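Local structure of putative sugar ABC transporter, substrate-binding protein (4WZZ) at residues A166-I171 and G179-L184; L172-G177 and K267-G272; D113-A118 and P127-A132; H138-D143 and A307-S312. The protein probably binds sugars for uptake by an ABC transporter and is seen here holding L-rhamnose in the cleft between its two lobes. All coordinates share one frame; numbering follows the deposited sequence.

In the fold
The four contacts fall into two pairs, one in each lobe of the periplasmic-binding-protein fold. Interactions 1 and 2 share helix 160-174 and the four-stranded parallel sheet; their centres lie about 7 Å apart, and Ala170 and Ile171 of one touch Thr271 of the other. Interactions 3 and 4 meet through the neighbouring strands 114-117 and 138-142 of the larger sheet, with centres about 11 Å apart. The two pairs are separated by about 32 to 40 Å between centres and sit on opposite sides of the chain's centre. Rhamnose lies between the lobes. Interaction 4 reaches it directly through Asp143, whereas the side chains of Ile117 and Thr271 lie about 11 and about 12 Å from the sugar.

Interaction 1 of 4, residues A166-I171 and G179-L184; sequences ALMDAI and GDWAVL
Ile171 lays its CD1 methyl over one face of the Trp181 indole, a CH-pi contact. Ile171 CD1 sits 3.7 Å from the centroid of the Trp181 six-membered ring, 22° off its normal. It leans toward the rim, where Ile171 CD1 is 3.4 Å from Trp181 CZ3. The second branch of the same isoleucine lies over the five-membered end, and Ile171 CG2 comes to 3.9 Å from Trp181 CG. One side chain thus spans both rings of the indole.

The other contact is Met-aromatic. Met168 is a selenomethionine, and its SE stands 4.4 Å from the centroid of the Trp181 six-membered ring. The approach is oblique, 48° off the normal, on the same side of the plane as Ile171. Met168 SE is 3.6 Å from Trp181 CZ2. The chain bends at both chi2 and chi3, which curls the selenium and its CE methyl inward.

A chi1 of 64° places Trp181 CG between its backbone N and carbonyl carbon, and from there the indole meets the helix. Leu214 of the adjacent strand 212-219 also touches the tryptophan. Met200 and Val203 of helix 191-203 also touch Met168.

No hydrogen bond crosses this buried contact. It rests on dispersion and hydrophobic packing, probably with some contribution from the polarisable selenium.

Interaction 2 of 4, residues L172-G177 and K267-G272; sequences LDISGG and KVKLTG
Ile174 overlaps the root of the Lys269 side chain with its CG2 methyl. Ile174 CG2 lies 3.3 Å from Lys269 CB, tighter than usual van der Waals contact. Ile174 CG2 is also 3.7 Å from Lys269 CG. The other branch of the isoleucine goes to the next inward-facing residue of the strand: Ile174 CD1 stands 3.9 Å from Thr271 CB. With CG1 beside the backbone N (chi1 -65°) and CG2 beside the carbonyl carbon, the two arms are spread over two strand residues.

Lys269 meets the helix with its first carbons alone. Its chain bends at chi2 (-58°) and carries the ammonium group away, where NZ bonds to the carbonyl oxygens of Ser265 and His289. Thr271 likewise gives only carbon to the contact. Its OG1 is bonded to Tyr293 O.

The contact closes the end of helix 160-174 onto strand 269-272, an outermost strand of the four-stranded parallel sheet in one lobe of this alpha/beta binding protein. Ile174 also touches Val243 on the adjoining strand 243-246, so it straddles two strands.

The chain then turns out of the helix. Gly176 takes a positive phi, and Gly176 N still bonds to Asp173 O at 3.0 Å. Ser175 forms an ST turn, in which Ser175 OG accepts from Gly177 N at 3.1 Å with an N-H...O angle of 156°. The same OG is hydrogen-bonded to Ile171 O.

Interaction 3 of 4, residues D113-A118 and P127-A132; sequences DCIAIA and PALTEA
Ala132 N bonds to Ala128 O at 2.9 Å, a regular helical bond; the Ala132 methyl points toward the strand. There Ala132 CB meets Ile115 CD1 at 4.1 Å. The bond one residue earlier, Glu131 N to Pro127 O, is 3.0 Å long.

Ile115 divides its two branches between two helix residues. Its CG1 lies anti to the carbonyl carbon (chi1 -69°), which carries CD1 out to Ala132. The other branch instead faces Leu129, and Ile115 CG2 comes to 4.5 Å from Leu129 CD2. Leu129 is forked as well. Its other methyl, Leu129 CD1, reaches 4.2 Å from CG2 of Ile117, two residues further along the strand. Leu129 therefore spans two residues along the strand, with one methyl for each isoleucine.

The axes of strand 114-117 and of helical residues 127-132 approach to 10.5 Å, their directions 155° apart and so close to antiparallel. This is the first half of a beta-alpha-beta crossover: strand 114-117 leads into helix 126-134, which returns along the sheet to start the parallel neighbour strand 138-142. Ile104 of helix 97-110 touches Ile117 and Ala128, so this second helix shares the same face of the sheet. On the opposite face, Cys114 touches helix 299-315.

The four touching residues are all buried and carry only hydrocarbon into the interface. No hydrogen bond joins strand to helix. The methyl pairs sit at ordinary to slightly long van der Waals distances, so cohesion here is hydrophobic, without a directional bond to set the register.

Interaction 4 of 4, residues H138-D143 and A307-S312; sequences HVLSLD and AYASIS. With RAM (alpha-L-rhamnopyranose), chain B.
Leu140 rises from its strand toward helix 299-315. CB and CG act as a stem. CG is anti to the backbone N (chi1 172°), which directs the forked end at the helix. Its CD1 methyl does most of the touching. Leu140 CD1 lies 3.7 Å from Ala309 CB. Leu140 CD1 is also 3.6 Å from Ser310 OG. At 3.7 Å from Ser310 N, Leu140 CD1 rests against the helix backbone itself. Leu140 CD2 is more distant, 4.1 Å from Ser310 OG.

That hydroxyl has its polar needs met elsewhere, by Ala306 O and Tyr76 OH. Two residues on, Ser312 OG donates to Tyr308 O at 2.9 Å. This carbonyl also accepts from Ser312 N, and its two donors come from opposite faces of the carbonyl plane.

Beyond the strand's C-terminal end, Asp143 holds the sugar in a two-pronged grip. Rhamnose O4 donates to Asp143 OD1 at 2.7 Å. Rhamnose O3 donates to Asp143 OD2 at 2.6 Å. OD1 is also bonded by Tyr68 and Gln157, which probably hold the carboxylate in place. Lys62, Asn66, Asn192, Gln193, Asp222 and Thr249 bind the sugar as well.

Strand 138-142 runs between strands 114-117 and 154-156 in the parallel part of the larger sheet. Helix 299-315 packs on the face to which Leu140 points, beside helix 67-82, which touches it through Val79 and Ile80 at Ala307.

Interaction 1 of 4, residues A166-I171 and G179-L184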
# COMPACT_ATOMS: atom_id res chain seq x y z
N ALA A 166 0.06 6.05 -13.22
CA ALA A 166 0.89 7.14 -12.71
C ALA A 166 2.35 6.75 -12.77
O ALA A 166 3.22 7.52 -13.20
CB ALA A 166 0.50 7.47 -11.26
N LEU A 167 2.66 5.54 -12.32
CA LEU A 167 4.04 5.10 -12.32
C LEU A 167 4.62 4.94 -13.71
O LEU A 167 5.75 5.35 -13.95
CB LEU A 167 4.17 3.81 -11.50
CG LEU A 167 3.92 4.00 -9.98
CD1 LEU A 167 3.99 2.68 -9.25
CD2 LEU A 167 4.89 5.00 -9.38
N MSE A 168 3.86 4.37 -14.64
CA MSE A 168 4.40 4.20 -16.00
C MSE A 168 4.67 5.56 -16.63
O MSE A 168 5.69 5.75 -17.29
CB MSE A 168 3.49 3.37 -16.89
CG MSE A 168 3.52 1.88 -16.61
SE MSE A 168 5.35 1.11 -16.52
CE MSE A 168 6.08 1.88 -18.17
N ASP A 169 3.75 6.50 -16.45
CA ASP A 169 3.93 7.84 -17.01
C ASP A 169 5.12 8.52 -16.35
O ASP A 169 5.88 9.22 -17.03
CB ASP A 169 2.67 8.69 -16.87
CG ASP A 169 1.56 8.27 -17.85
OD1 ASP A 169 1.88 7.64 -18.88
OD2 ASP A 169 0.36 8.56 -17.58
N ALA A 170 5.33 8.29 -15.05
CA ALA A 170 6.50 8.81 -14.37
C ALA A 170 7.78 8.25 -14.96
O ALA A 170 8.73 8.99 -15.25
CB ALA A 170 6.45 8.52 -12.87
N ILE A 171 7.82 6.94 -15.16
CA ILE A 171 9.02 6.34 -15.74
C ILE A 171 9.30 6.91 -17.14
O ILE A 171 10.43 7.24 -17.46
CB ILE A 171 8.90 4.80 -15.79
CG1 ILE A 171 8.89 4.22 -14.36
CG2 ILE A 171 10.04 4.21 -16.57
CD1 ILE A 171 8.07 2.94 -14.25
N GLY A 179 14.80 3.75 -22.50
CA GLY A 179 15.82 3.20 -21.63
C GLY A 179 15.36 2.08 -20.74
O GLY A 179 14.17 1.75 -20.69
N ASP A 180 16.32 1.53 -20.01
CA ASP A 180 16.07 0.41 -19.13
C ASP A 180 15.57 0.88 -17.78
O ASP A 180 15.97 1.95 -17.28
CB ASP A 180 17.35 -0.38 -18.91
CG ASP A 180 17.85 -1.08 -20.15
OD1 ASP A 180 17.08 -1.39 -21.08
OD2 ASP A 180 19.07 -1.32 -20.19
N TRP A 181 14.66 0.11 -17.19
CA TRP A 181 14.20 0.42 -15.85
C TRP A 181 13.94 -0.90 -15.13
O TRP A 181 13.90 -1.97 -15.73
CB TRP A 181 12.98 1.33 -15.87
CG TRP A 181 11.74 0.73 -16.50
CD1 TRP A 181 11.50 0.54 -17.83
CD2 TRP A 181 10.60 0.24 -15.81
NE1 TRP A 181 10.26 -0.02 -18.01
CE2 TRP A 181 9.68 -0.20 -16.78
CE3 TRP A 181 10.24 0.17 -14.46
CZ2 TRP A 181 8.44 -0.75 -16.44
CZ3 TRP A 181 9.01 -0.34 -14.13
CH2 TRP A 181 8.12 -0.80 -15.12
N ALA A 182 13.84 -0.81 -13.81
CA ALA A 182 13.62 -1.98 -12.98
C ALA A 182 12.63 -1.68 -11.87
O ALA A 182 12.45 -0.53 -11.48
CB ALA A 182 14.94 -2.46 -12.37
N VAL A 183 11.97 -2.73 -11.39
CA VAL A 183 11.10 -2.62 -10.22
C VAL A 183 11.81 -3.17 -9.00
O VAL A 183 12.35 -4.28 -9.02
CB VAL A 183 9.82 -3.42 -10.40
CG1 VAL A 183 9.02 -3.44 -9.10
CG2 VAL A 183 9.01 -2.86 -11.59
N LEU A 184 11.80 -2.38 -7.93
CA LEU A 184 12.20 -2.86 -6.61
C LEU A 184 10.91 -2.95 -5.82
O LEU A 184 10.34 -1.93 -5.41
CB LEU A 184 13.16 -1.88 -5.93
CG LEU A 184 13.51 -2.20 -4.48
CD1 LEU A 184 14.23 -3.53 -4.40
CD2 LEU A 184 14.37 -1.08 -3.86

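Interaction 2 of 4, residues L172-G177 and K267-G272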
# COMPACT_ATOMS: atom_id res chain seq x y z
N LEU A 172 8.25 7.03 -17.94
CA LEU A 172 8.40 7.52 -19.30
C LEU A 172 8.98 8.95 -19.29
O LEU A 172 9.82 9.29 -20.10
CB LEU A 172 7.05 7.49 -20.02
CG LEU A 172 7.10 7.95 -21.48
CD1 LEU A 172 7.93 6.99 -22.32
CD2 LEU A 172 5.71 8.08 -22.04
N ASP A 173 8.48 9.77 -18.38
CA ASP A 173 8.91 11.15 -18.25
C ASP A 173 10.35 11.23 -17.76
O ASP A 173 11.22 11.82 -18.40
CB ASP A 173 7.98 11.88 -17.27
CG ASP A 173 8.40 13.31 -17.02
OD1 ASP A 173 8.92 13.97 -17.95
OD2 ASP A 173 8.18 13.79 -15.90
N ILE A 174 10.59 10.60 -16.61
CA ILE A 174 11.87 10.72 -15.93
C ILE A 174 13.03 10.09 -16.72
O ILE A 174 14.17 10.55 -16.64
CB ILE A 174 11.74 10.13 -14.51
CG1 ILE A 174 10.75 10.96 -13.69
CG2 ILE A 174 13.07 10.04 -13.84
CD1 ILE A 174 10.21 10.21 -12.45
N SER A 175 12.74 9.05 -17.49
CA SER A 175 13.75 8.38 -18.30
C SER A 175 14.13 9.21 -19.50
O SER A 175 15.12 8.90 -20.16
CB SER A 175 13.24 7.03 -18.80
OG SER A 175 12.13 7.23 -19.67
N GLY A 176 13.34 10.22 -19.84
CA GLY A 176 13.51 10.94 -21.09
C GLY A 176 12.83 10.29 -22.29
O GLY A 176 12.97 10.75 -23.42
N GLY A 177 12.10 9.21 -22.05
CA GLY A 177 11.30 8.60 -23.09
C GLY A 177 11.77 7.23 -23.56
O GLY A 177 11.10 6.59 -24.36
N LYS A 267 22.40 10.39 -12.42
CA LYS A 267 22.42 9.41 -13.51
C LYS A 267 21.29 8.38 -13.46
O LYS A 267 20.75 7.98 -14.50
CB LYS A 267 23.75 8.63 -13.50
CG LYS A 267 24.97 9.47 -13.63
CD LYS A 267 24.94 10.34 -14.86
CE LYS A 267 25.07 9.53 -16.14
NZ LYS A 267 25.68 10.37 -17.22
N VAL A 268 20.96 7.91 -12.26
CA VAL A 268 19.88 6.95 -12.10
C VAL A 268 18.82 7.63 -11.29
O VAL A 268 19.08 8.10 -10.17
CB VAL A 268 20.34 5.68 -11.34
CG1 VAL A 268 19.18 4.70 -11.16
CG2 VAL A 268 21.51 5.01 -12.06
N LYS A 269 17.62 7.72 -11.86
CA LYS A 269 16.53 8.37 -11.20
C LYS A 269 15.62 7.33 -10.56
O LYS A 269 15.67 6.12 -10.84
CB LYS A 269 15.77 9.25 -12.18
CG LYS A 269 16.58 10.42 -12.77
CD LYS A 269 17.11 11.33 -11.66
CE LYS A 269 17.70 12.59 -12.17
NZ LYS A 269 18.14 13.44 -11.04
N LEU A 270 14.80 7.83 -9.65
CA LEU A 270 14.01 7.00 -8.76
C LEU A 270 12.59 7.53 -8.71
O LEU A 270 12.38 8.73 -8.57
CB LEU A 270 14.62 7.04 -7.37
CG LEU A 270 13.94 6.24 -6.26
CD1 LEU A 270 13.94 4.75 -6.58
CD2 LEU A 270 14.63 6.51 -4.93
N THR A 271 11.61 6.64 -8.81
CA THR A 271 10.24 6.98 -8.49
C THR A 271 9.58 5.77 -7.83
O THR A 271 10.23 4.75 -7.57
CB THR A 271 9.45 7.50 -9.71
OG1 THR A 271 8.21 8.08 -9.29
CG2 THR A 271 9.18 6.39 -10.71
N GLY A 272 8.30 5.91 -7.52
CA GLY A 272 7.60 4.87 -6.79
C GLY A 272 6.56 5.40 -5.84
O GLY A 272 5.94 6.44 -6.09

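Interaction 3 of 4, residues D113-A118 and P127-A132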
# COMPACT_ATOMS: atom_id res chain seq x y z
N ASP A 113 -14.16 -8.94 17.54
CA ASP A 113 -15.38 -8.91 16.73
C ASP A 113 -15.10 -8.70 15.25
O ASP A 113 -15.91 -9.08 14.39
CB ASP A 113 -16.29 -7.78 17.25
CG ASP A 113 -16.68 -7.98 18.71
OD1 ASP A 113 -17.43 -8.94 18.97
OD2 ASP A 113 -16.25 -7.19 19.58
N CYS A 114 -13.94 -8.11 14.95
CA CYS A 114 -13.60 -7.74 13.58
C CYS A 114 -12.10 -7.82 13.41
O CYS A 114 -11.35 -7.49 14.33
CB CYS A 114 -14.11 -6.34 13.30
SG CYS A 114 -13.76 -5.73 11.65
N ILE A 115 -11.67 -8.30 12.25
CA ILE A 115 -10.26 -8.29 11.85
C ILE A 115 -10.14 -7.50 10.55
O ILE A 115 -10.86 -7.75 9.59
CB ILE A 115 -9.73 -9.73 11.66
CG1 ILE A 115 -9.64 -10.43 13.01
CG2 ILE A 115 -8.34 -9.73 10.97
CD1 ILE A 115 -9.25 -11.87 12.90
N ALA A 116 -9.22 -6.53 10.54
CA ALA A 116 -8.88 -5.80 9.33
C ALA A 116 -7.45 -6.17 9.02
O ALA A 116 -6.58 -5.98 9.85
CB ALA A 116 -9.00 -4.29 9.57
N ILE A 117 -7.21 -6.70 7.83
CA ILE A 117 -5.89 -7.23 7.52
C ILE A 117 -5.31 -6.75 6.19
O ILE A 117 -6.00 -6.68 5.18
CB ILE A 117 -5.89 -8.75 7.61
CG1 ILE A 117 -4.47 -9.29 7.40
CG2 ILE A 117 -6.91 -9.36 6.64
CD1 ILE A 117 -4.25 -10.65 8.04
N ALA A 118 -4.02 -6.40 6.23
CA ALA A 118 -3.23 -6.05 5.06
C ALA A 118 -2.39 -7.26 4.72
O ALA A 118 -1.40 -7.56 5.40
CB ALA A 118 -2.35 -4.85 5.34
N PRO A 127 -7.23 -20.13 5.22
CA PRO A 127 -7.74 -21.01 6.28
C PRO A 127 -7.94 -20.30 7.63
O PRO A 127 -8.98 -20.49 8.26
CB PRO A 127 -6.66 -22.08 6.40
CG PRO A 127 -6.04 -22.13 5.05
CD PRO A 127 -6.07 -20.72 4.53
N ALA A 128 -6.98 -19.49 8.05
CA ALA A 128 -7.10 -18.83 9.34
C ALA A 128 -8.24 -17.82 9.34
O ALA A 128 -8.99 -17.70 10.32
CB ALA A 128 -5.79 -18.17 9.72
N LEU A 129 -8.39 -17.10 8.22
CA LEU A 129 -9.43 -16.08 8.12
C LEU A 129 -10.80 -16.72 8.00
O LEU A 129 -11.80 -16.16 8.47
CB LEU A 129 -9.16 -15.14 6.95
CG LEU A 129 -7.91 -14.27 7.13
CD1 LEU A 129 -7.68 -13.42 5.88
CD2 LEU A 129 -8.04 -13.40 8.40
N THR A 130 -10.86 -17.88 7.36
CA THR A 130 -12.11 -18.62 7.30
C THR A 130 -12.50 -19.09 8.70
O THR A 130 -13.66 -19.01 9.09
CB THR A 130 -12.01 -19.81 6.34
OG1 THR A 130 -11.78 -19.32 5.02
CG2 THR A 130 -13.30 -20.62 6.34
N GLU A 131 -11.51 -19.56 9.47
CA GLU A 131 -11.75 -19.96 10.86
C GLU A 131 -12.28 -18.77 11.65
O GLU A 131 -13.17 -18.92 12.49
CB GLU A 131 -10.48 -20.51 11.50
CG GLU A 131 -10.61 -20.85 12.99
CD GLU A 131 -11.67 -21.93 13.28
OE1 GLU A 131 -12.17 -22.58 12.33
OE2 GLU A 131 -12.01 -22.12 14.47
N ALA A 132 -11.72 -17.59 11.41
CA ALA A 132 -12.20 -16.37 12.07
C ALA A 132 -13.67 -16.16 11.72
O ALA A 132 -14.51 -15.90 12.59
CB ALA A 132 -11.37 -15.16 11.64

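Interaction 4 of 4, residues H138-D143 and A307-S312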
# COMPACT_ATOMS: atom_id res chain seq x y z
N HIS A 138 -16.09 -10.65 11.73
CA HIS A 138 -16.11 -9.93 10.47
C HIS A 138 -14.68 -9.76 9.98
O HIS A 138 -13.84 -9.24 10.70
CB HIS A 138 -16.73 -8.54 10.65
CG HIS A 138 -18.17 -8.58 11.05
ND1 HIS A 138 -19.19 -8.59 10.13
CD2 HIS A 138 -18.76 -8.61 12.27
CE1 HIS A 138 -20.35 -8.64 10.76
NE2 HIS A 138 -20.12 -8.65 12.06
N VAL A 139 -14.41 -10.17 8.74
CA VAL A 139 -13.08 -9.94 8.17
C VAL A 139 -13.13 -8.90 7.06
O VAL A 139 -13.90 -9.02 6.11
CB VAL A 139 -12.46 -11.23 7.63
CG1 VAL A 139 -11.08 -10.93 7.02
CG2 VAL A 139 -12.35 -12.28 8.72
N LEU A 140 -12.29 -7.88 7.21
CA LEU A 140 -12.14 -6.81 6.23
C LEU A 140 -10.65 -6.79 5.85
O LEU A 140 -9.81 -7.19 6.64
CB LEU A 140 -12.55 -5.48 6.87
CG LEU A 140 -12.32 -4.17 6.14
CD1 LEU A 140 -13.41 -3.19 6.46
CD2 LEU A 140 -10.94 -3.59 6.50
N SER A 141 -10.34 -6.35 4.64
CA SER A 141 -8.95 -6.26 4.24
C SER A 141 -8.69 -4.81 3.83
O SER A 141 -9.61 -4.13 3.38
CB SER A 141 -8.70 -7.25 3.10
OG SER A 141 -7.38 -7.22 2.64
N LEU A 142 -7.45 -4.35 4.02
CA LEU A 142 -7.03 -3.02 3.60
C LEU A 142 -5.59 -3.07 3.10
O LEU A 142 -4.83 -3.97 3.49
CB LEU A 142 -7.15 -1.96 4.71
CG LEU A 142 -6.07 -1.91 5.80
CD1 LEU A 142 -6.22 -0.67 6.67
CD2 LEU A 142 -6.12 -3.16 6.65
N ASP A 143 -5.23 -2.10 2.26
CA ASP A 143 -3.83 -1.87 1.83
C ASP A 143 -3.36 -2.93 0.85
O ASP A 143 -2.90 -2.62 -0.26
CB ASP A 143 -2.90 -1.78 3.04
CG ASP A 143 -1.46 -1.50 2.66
OD1 ASP A 143 -1.22 -0.59 1.84
OD2 ASP A 143 -0.59 -2.18 3.22
N ALA A 307 -11.51 1.70 9.26
CA ALA A 307 -12.19 1.66 10.55
C ALA A 307 -13.68 1.96 10.39
O ALA A 307 -14.52 1.26 10.96
CB ALA A 307 -11.54 2.62 11.56
N TYR A 308 -14.02 2.99 9.62
CA TYR A 308 -15.44 3.29 9.41
C TYR A 308 -16.16 2.10 8.78
O TYR A 308 -17.30 1.76 9.15
CB TYR A 308 -15.63 4.55 8.56
CG TYR A 308 -15.29 5.83 9.28
CD1 TYR A 308 -15.99 6.20 10.42
CD2 TYR A 308 -14.28 6.67 8.82
CE1 TYR A 308 -15.69 7.37 11.09
CE2 TYR A 308 -13.98 7.85 9.48
CZ TYR A 308 -14.69 8.20 10.61
OH TYR A 308 -14.40 9.36 11.29
N ALA A 309 -15.50 1.46 7.82
CA ALA A 309 -16.09 0.32 7.12
C ALA A 309 -16.20 -0.88 8.05
O ALA A 309 -17.20 -1.62 8.01
CB ALA A 309 -15.28 -0.03 5.86
N SER A 310 -15.21 -1.06 8.91
CA SER A 310 -15.24 -2.13 9.90
C SER A 310 -16.44 -1.95 10.85
O SER A 310 -17.16 -2.90 11.14
CB SER A 310 -13.97 -2.11 10.74
OG SER A 310 -12.84 -2.39 9.94
N ILE A 311 -16.62 -0.73 11.35
CA ILE A 311 -17.74 -0.45 12.24
C ILE A 311 -19.05 -0.69 11.52
O ILE A 311 -20.01 -1.18 12.11
CB ILE A 311 -17.70 0.99 12.77
CG1 ILE A 311 -16.46 1.19 13.65
CG2 ILE A 311 -18.96 1.29 13.60
CD1 ILE A 311 -16.17 2.63 14.00
N SER A 312 -19.08 -0.36 10.22
CA SER A 312 -20.30 -0.52 9.43
C SER A 312 -20.66 -1.98 9.24
O SER A 312 -21.84 -2.34 9.31
CB SER A 312 -20.16 0.19 8.08
OG SER A 312 -20.06 1.59 8.28
C1 RAM B . 4.82 -0.36 2.01
C2 RAM B . 3.84 -1.52 2.18
C3 RAM B . 2.40 -1.12 1.87
C4 RAM B . 2.31 -0.36 0.56
C5 RAM B . 3.31 0.80 0.54
C6 RAM B . 3.32 1.52 -0.80
O1 RAM B . 4.62 0.54 3.04
O2 RAM B . 4.29 -2.52 1.31
O3 RAM B . 1.63 -2.32 1.86
O4 RAM B . 0.99 0.14 0.38
O5 RAM B . 4.61 0.33 0.79